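Local atomic coordinates of phosphoserine phosphatase RsbX (Bacillus subtilis, PDB entry 3W43), a protein that dephosphorylates RsbS and acts as a negative regulator of the stress sigma factor sigma-B. Residues S91-N96 / F151-D156; H115-E120 / T144-S149. All coordinates share one frame; numbering follows the deposited sequence.

Overall arrangement
From the N terminus, the chain enters contact 1 on strand 88-96, the middle strand of one antiparallel sheet, and returns to it on strand 150-154 of the other, closing a long loop that holds strands but no helix. Contact 2 lies wholly within this loop: residues 115-120, the turn after strand 111-115, meet residues 144-149, the link from strand 140-144 to strand 150-154. Contact 1 thus joins the two sheets near the centre of the chain, whereas contact 2 pins two connections at one end of the sandwich. Their centres are about 15 Å apart, and they touch where Y145 packs against I95.

Contact 1: S91-N96 / F151-D156; sequences SILKIN and FIIHTD. With MN (manganese (II) ion), chain B.
The CB of L93 points toward the other strand, and with CG anti to the backbone N (chi1 173°) the CD2 methyl comes to lie over the F151 ring. The CG of F151 sits between its own backbone N and carbonyl carbon, a position that sets the ring against the leucine. The two side chains approach from opposite directions. L93 CD2 lies over one face of the ring, 4.0 Å from the F151 ring centroid and 20° off the normal, a CH-pi contact displaced toward the CE1-CZ side of the rim. I95 reaches the same ring obliquely through its CD1 methyl, 4.0 Å from F151 CE2. Next along, I153 lays its CD1 methyl 3.9 Å from L93 CB, while its other branch, CG2, rests 4.0 Å from S91 CB. S91 therefore offers its methylene carbon to the opposing strand, and its hydroxyl is hydrogen-bonded to Y104 and S106. No hydrogen bond crosses between the segments: the strand axes run 9.0 Å apart at closest approach with their directions at 152°, and the contact is made by side chains. F112 and V42, contributed by one sheet each, extend the apolar layer around I153.

Beyond I153 the chain leaves this interior for the metal site. H154 ND1 donates to T155 O at 2.9 Å, from above the carbonyl plane, with the acceptor close to the imidazole plane. D156 then binds manganese through OD1 at 2.1 Å, while its OD2 accepts a hydrogen bond from one of three metal-bound waters; D44 and D189 supply further carboxylate ligands. Two antiparallel sheets packed face to face, with manganese held by aspartates at one end, are the beta-sandwich and metal centre characteristic of PPM (PP2C-type) phosphatases.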
loop_
_atom_site.group_PDB
_atom_site.type_symbol
_atom_site.label_atom_id
_atom_site.label_comp_id
_atom_site.label_asym_id
_atom_site.label_seq_id
_atom_site.Cartn_x
_atom_site.Cartn_y
_atom_site.Cartn_z
ATOM N N SER A 91 -0.881 3.465 4.311
ATOM C CA SER A 91 -1.517 2.187 4.594
ATOM C C SER A 91 -0.471 1.168 5.003
ATOM O O SER A 91 0.599 1.096 4.398
ATOM C CB SER A 91 -2.211 1.671 3.348
ATOM O OG SER A 91 -3.310 2.483 3.028
ATOM N N ILE A 92 -0.813 0.364 6.009
ATOM C CA ILE A 92 0.046 -0.718 6.468
ATOM C C ILE A 92 -0.751 -2.009 6.498
ATOM O O ILE A 92 -1.844 -2.087 7.092
ATOM C CB ILE A 92 0.662 -0.435 7.855
ATOM C CG1 ILE A 92 1.352 0.932 7.865
ATOM C CG2 ILE A 92 1.658 -1.536 8.237
ATOM C CD1 ILE A 92 1.936 1.292 9.197
ATOM N N LEU A 93 -0.184 -3.024 5.847
ATOM C CA LEU A 93 -0.780 -4.352 5.719
ATOM C C LEU A 93 0.195 -5.399 6.233
ATOM O O LEU A 93 1.366 -5.395 5.847
ATOM C CB LEU A 93 -1.108 -4.629 4.250
ATOM C CG LEU A 93 -1.586 -6.035 3.882
ATOM C CD1 LEU A 93 -2.963 -6.307 4.447
ATOM C CD2 LEU A 93 -1.590 -6.224 2.369
ATOM N N LYS A 94 -0.288 -6.276 7.115
ATOM C CA LYS A 94 0.478 -7.448 7.546
ATOM C C LYS A 94 -0.311 -8.693 7.222
ATOM O O LYS A 94 -1.531 -8.722 7.404
ATOM C CB LYS A 94 0.772 -7.410 9.044
ATOM C CG LYS A 94 1.838 -6.402 9.405
ATOM C CD LYS A 94 2.141 -6.385 10.899
ATOM C CE LYS A 94 2.890 -7.653 11.295
ATOM N NZ LYS A 94 3.477 -7.640 12.653
ATOM N N ILE A 95 0.385 -9.726 6.756
ATOM C CA ILE A 95 -0.255 -10.997 6.431
ATOM C C ILE A 95 0.508 -12.111 7.105
ATOM O O ILE A 95 1.726 -12.186 6.990
ATOM C CB ILE A 95 -0.308 -11.259 4.910
ATOM C CG1 ILE A 95 -1.060 -10.132 4.202
ATOM C CG2 ILE A 95 -0.943 -12.624 4.630
ATOM C CD1 ILE A 95 -1.152 -10.289 2.699
ATOM N N ASN A 96 -0.211 -12.972 7.819
ATOM C CA ASN A 96 0.340 -14.206 8.325
ATOM C C ASN A 96 -0.051 -15.314 7.367
ATOM O O ASN A 96 -1.233 -15.628 7.231
ATOM C CB ASN A 96 -0.186 -14.488 9.724
ATOM C CG ASN A 96 0.430 -15.728 10.317
ATOM O OD1 ASN A 96 0.058 -16.843 9.967
ATOM N ND2 ASN A 96 1.410 -15.543 11.188
ATOM N N PHE A 151 -4.786 -8.625 -4.130
ATOM C CA PHE A 151 -5.017 -7.294 -3.610
ATOM C C PHE A 151 -4.192 -6.254 -4.333
ATOM O O PHE A 151 -3.192 -6.570 -4.994
ATOM C CB PHE A 151 -4.756 -7.232 -2.095
ATOM C CG PHE A 151 -3.314 -7.424 -1.708
ATOM C CD1 PHE A 151 -2.422 -6.359 -1.715
ATOM C CD2 PHE A 151 -2.847 -8.686 -1.339
ATOM C CE1 PHE A 151 -1.077 -6.550 -1.376
ATOM C CE2 PHE A 151 -1.517 -8.872 -0.993
ATOM C CZ PHE A 151 -0.634 -7.806 -1.009
ATOM N N ILE A 152 -4.608 -5.001 -4.169
ATOM C CA ILE A 152 -3.799 -3.850 -4.519
ATOM C C ILE A 152 -3.817 -2.845 -3.366
ATOM O O ILE A 152 -4.849 -2.682 -2.694
ATOM C CB ILE A 152 -4.292 -3.203 -5.853
ATOM C CG1 ILE A 152 -3.297 -2.153 -6.364
ATOM C CG2 ILE A 152 -5.709 -2.628 -5.713
ATOM C CD1 ILE A 152 -3.613 -1.639 -7.768
ATOM N N ILE A 153 -2.669 -2.202 -3.148
ATOM C CA ILE A 153 -2.622 -0.990 -2.347
ATOM C C ILE A 153 -2.086 0.098 -3.267
ATOM O O ILE A 153 -1.070 -0.106 -3.940
ATOM C CB ILE A 153 -1.694 -1.122 -1.115
ATOM C CG1 ILE A 153 -2.199 -2.208 -0.168
ATOM C CG2 ILE A 153 -1.595 0.207 -0.366
ATOM C CD1 ILE A 153 -1.228 -2.540 0.960
ATOM N N HIS A 154 -2.727 1.259 -3.315
ATOM C CA HIS A 154 -2.280 2.297 -4.235
ATOM C C HIS A 154 -2.448 3.694 -3.702
ATOM O O HIS A 154 -3.421 3.996 -2.983
ATOM C CB HIS A 154 -2.939 2.153 -5.619
ATOM C CG HIS A 154 -4.409 2.451 -5.669
ATOM N ND1 HIS A 154 -4.898 3.726 -5.851
ATOM C CD2 HIS A 154 -5.493 1.634 -5.646
ATOM C CE1 HIS A 154 -6.218 3.684 -5.913
ATOM N NE2 HIS A 154 -6.605 2.425 -5.803
ATOM N N THR A 155 -1.504 4.552 -4.065
ATOM C CA THR A 155 -1.669 5.969 -3.779
ATOM C C THR A 155 -2.663 6.626 -4.722
ATOM O O THR A 155 -3.091 6.044 -5.729
ATOM C CB THR A 155 -0.329 6.730 -3.784
ATOM O OG1 THR A 155 0.254 6.665 -5.094
ATOM C CG2 THR A 155 0.621 6.158 -2.748
ATOM N N ASP A 156 -3.037 7.850 -4.370
ATOM C CA ASP A 156 -4.061 8.590 -5.089
ATOM C C ASP A 156 -3.618 9.068 -6.478
ATOM O O ASP A 156 -4.424 9.598 -7.225
ATOM C CB ASP A 156 -4.603 9.733 -4.217
ATOM C CG ASP A 156 -3.534 10.733 -3.810
ATOM O OD1 ASP A 156 -2.444 10.745 -4.419
ATOM O OD2 ASP A 156 -3.797 11.524 -2.869
HETATM MN MN MN B . -0.585 11.739 -4.088
HETATM O O HOH W 1 -1.855 13.334 -3.165
HETATM O O HOH W 2 1.001 13.261 -4.034
HETATM O O HOH W 3 0.695 10.129 -4.815
#

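Contact 2: H115-E120 / T144-S149; sequences HSPSGE and TYEKGS
S118 and E146 make the direct polar link between the two loops. The S118 hydroxyl makes the main bond, donating to E146 OE1 over 2.7 Å and arriving on the syn side of the carboxylate, 23° out of its plane. The S118 amide is split between E146 OE1 and S116 OG of its own turn, weakly to both. Alongside, the side chains of P117 and E146 come at each other from opposite directions, P117 CB lying 3.5 Å from E146 OE2. The far edge of the proline ring leans on the neighbouring turn, with P117 CG only 3.3 Å from K147 O.

What puts the carboxylate there is an extended chain: E146 CG is anti to the backbone N (chi1 176°), and the chain stays straight to CD. Each partner stands on a beta turn, type I from S116 to G119 and type II from E146 to S149. In the second, E146 O takes both S149 N and S149 OG, the hydroxyl at 2.7 Å in the carbonyl plane and on a lone pair. S149 also brings its CA-H to H115 O, and a water donates to both H115 O and G148 O, bridging the bases of the loops. Behind them H115 is backbone-bonded to K150, and S149 to L198 on strand 191-198; G148 O accepts from Q197.

The hydroxyl bond, with a little help from the amide, would be expected to suit a charged E146 carboxylate, though nearby E120 may oppose this. No salt bridge joins the segments; K147 takes part through its carbonyl oxygen.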
loop_
_atom_site.group_PDB
_atom_site.type_symbol
_atom_site.label_atom_id
_atom_site.label_comp_id
_atom_site.label_asym_id
_atom_site.label_seq_id
_atom_site.Cartn_x
_atom_site.Cartn_y
_atom_site.Cartn_z
ATOM N N HIS A 115 -9.589 -8.814 -3.275
ATOM C CA HIS A 115 -10.550 -9.531 -4.106
ATOM C C HIS A 115 -10.413 -11.025 -3.845
ATOM O O HIS A 115 -9.322 -11.551 -4.015
ATOM C CB HIS A 115 -10.239 -9.260 -5.589
ATOM C CG HIS A 115 -10.927 -10.206 -6.524
ATOM N ND1 HIS A 115 -10.314 -11.332 -7.033
ATOM C CD2 HIS A 115 -12.189 -10.210 -7.014
ATOM C CE1 HIS A 115 -11.166 -11.981 -7.805
ATOM N NE2 HIS A 115 -12.311 -11.322 -7.811
ATOM N N SER A 116 -11.493 -11.708 -3.497
ATOM C CA SER A 116 -11.428 -13.151 -3.277
ATOM C C SER A 116 -11.997 -13.937 -4.454
ATOM O O SER A 116 -12.808 -13.421 -5.215
ATOM C CB SER A 116 -12.208 -13.522 -2.020
ATOM O OG SER A 116 -13.583 -13.704 -2.313
ATOM N N PRO A 117 -11.594 -15.204 -4.594
ATOM C CA PRO A 117 -12.274 -16.108 -5.539
ATOM C C PRO A 117 -13.768 -16.349 -5.245
ATOM O O PRO A 117 -14.479 -16.950 -6.068
ATOM C CB PRO A 117 -11.483 -17.410 -5.394
ATOM C CG PRO A 117 -10.127 -16.955 -4.955
ATOM C CD PRO A 117 -10.417 -15.856 -3.986
ATOM N N SER A 118 -14.254 -15.962 -4.071
ATOM C CA SER A 118 -15.701 -15.972 -3.831
ATOM C C SER A 118 -16.384 -14.772 -4.499
ATOM O O SER A 118 -17.601 -14.634 -4.415
ATOM C CB SER A 118 -16.011 -15.999 -2.326
ATOM O OG SER A 118 -15.577 -17.225 -1.761
ATOM N N GLY A 119 -15.605 -13.897 -5.144
ATOM C CA GLY A 119 -16.155 -12.719 -5.825
ATOM C C GLY A 119 -16.628 -11.652 -4.853
ATOM O O GLY A 119 -17.453 -10.794 -5.193
ATOM N N GLU A 120 -16.089 -11.701 -3.642
ATOM C CA GLU A 120 -16.403 -10.724 -2.621
ATOM C C GLU A 120 -15.158 -9.890 -2.368
ATOM O O GLU A 120 -14.024 -10.401 -2.316
ATOM C CB GLU A 120 -16.925 -11.410 -1.353
ATOM C CG GLU A 120 -18.293 -12.100 -1.575
ATOM C CD GLU A 120 -18.611 -13.197 -0.573
ATOM O OE1 GLU A 120 -19.751 -13.723 -0.616
ATOM O OE2 GLU A 120 -17.730 -13.541 0.243
ATOM N N THR A 144 -9.565 -13.394 7.746
ATOM C CA THR A 144 -8.988 -14.491 6.992
ATOM C C THR A 144 -9.179 -14.200 5.510
ATOM O O THR A 144 -10.178 -13.589 5.117
ATOM C CB THR A 144 -9.660 -15.820 7.387
ATOM O OG1 THR A 144 -9.511 -16.000 8.798
ATOM C CG2 THR A 144 -9.033 -17.002 6.664
ATOM N N TYR A 145 -8.217 -14.610 4.689
ATOM C CA TYR A 145 -8.424 -14.562 3.251
ATOM C C TYR A 145 -8.477 -15.956 2.658
ATOM O O TYR A 145 -7.820 -16.893 3.132
ATOM C CB TYR A 145 -7.362 -13.720 2.539
ATOM C CG TYR A 145 -5.962 -14.251 2.667
ATOM C CD1 TYR A 145 -5.459 -15.195 1.763
ATOM C CD2 TYR A 145 -5.119 -13.785 3.674
ATOM C CE1 TYR A 145 -4.160 -15.671 1.877
ATOM C CE2 TYR A 145 -3.829 -14.253 3.792
ATOM C CZ TYR A 145 -3.350 -15.194 2.897
ATOM O OH TYR A 145 -2.053 -15.629 3.048
ATOM N N GLU A 146 -9.289 -16.076 1.624
ATOM C CA GLU A 146 -9.399 -17.283 0.846
ATOM C C GLU A 146 -8.168 -17.478 -0.050
ATOM O O GLU A 146 -7.660 -16.505 -0.616
ATOM C CB GLU A 146 -10.661 -17.166 0.002
ATOM C CG GLU A 146 -10.876 -18.303 -0.943
ATOM C CD GLU A 146 -12.176 -18.198 -1.684
ATOM O OE1 GLU A 146 -12.939 -17.215 -1.472
ATOM O OE2 GLU A 146 -12.429 -19.099 -2.493
ATOM N N LYS A 147 -7.682 -18.718 -0.155
ATOM C CA LYS A 147 -6.610 -19.070 -1.088
ATOM C C LYS A 147 -6.891 -18.464 -2.459
ATOM O O LYS A 147 -8.012 -18.588 -2.973
ATOM C CB LYS A 147 -6.507 -20.591 -1.236
ATOM C CG LYS A 147 -6.013 -21.324 -0.013
ATOM C CD LYS A 147 -6.029 -22.832 -0.214
ATOM C CE LYS A 147 -5.224 -23.247 -1.433
ATOM N NZ LYS A 147 -6.051 -23.212 -2.674
ATOM N N GLY A 148 -5.894 -17.808 -3.048
ATOM C CA GLY A 148 -6.048 -17.252 -4.373
ATOM C C GLY A 148 -6.526 -15.815 -4.382
ATOM O O GLY A 148 -6.688 -15.234 -5.452
ATOM N N SER A 149 -6.742 -15.234 -3.200
ATOM C CA SER A 149 -7.108 -13.819 -3.107
ATOM C C SER A 149 -6.012 -12.933 -3.696
ATOM O O SER A 149 -4.829 -13.280 -3.650
ATOM C CB SER A 149 -7.373 -13.420 -1.654
ATOM O OG SER A 149 -8.561 -14.003 -1.166
HETATM O O HOH W 4 -8.971 -13.705 -6.178
#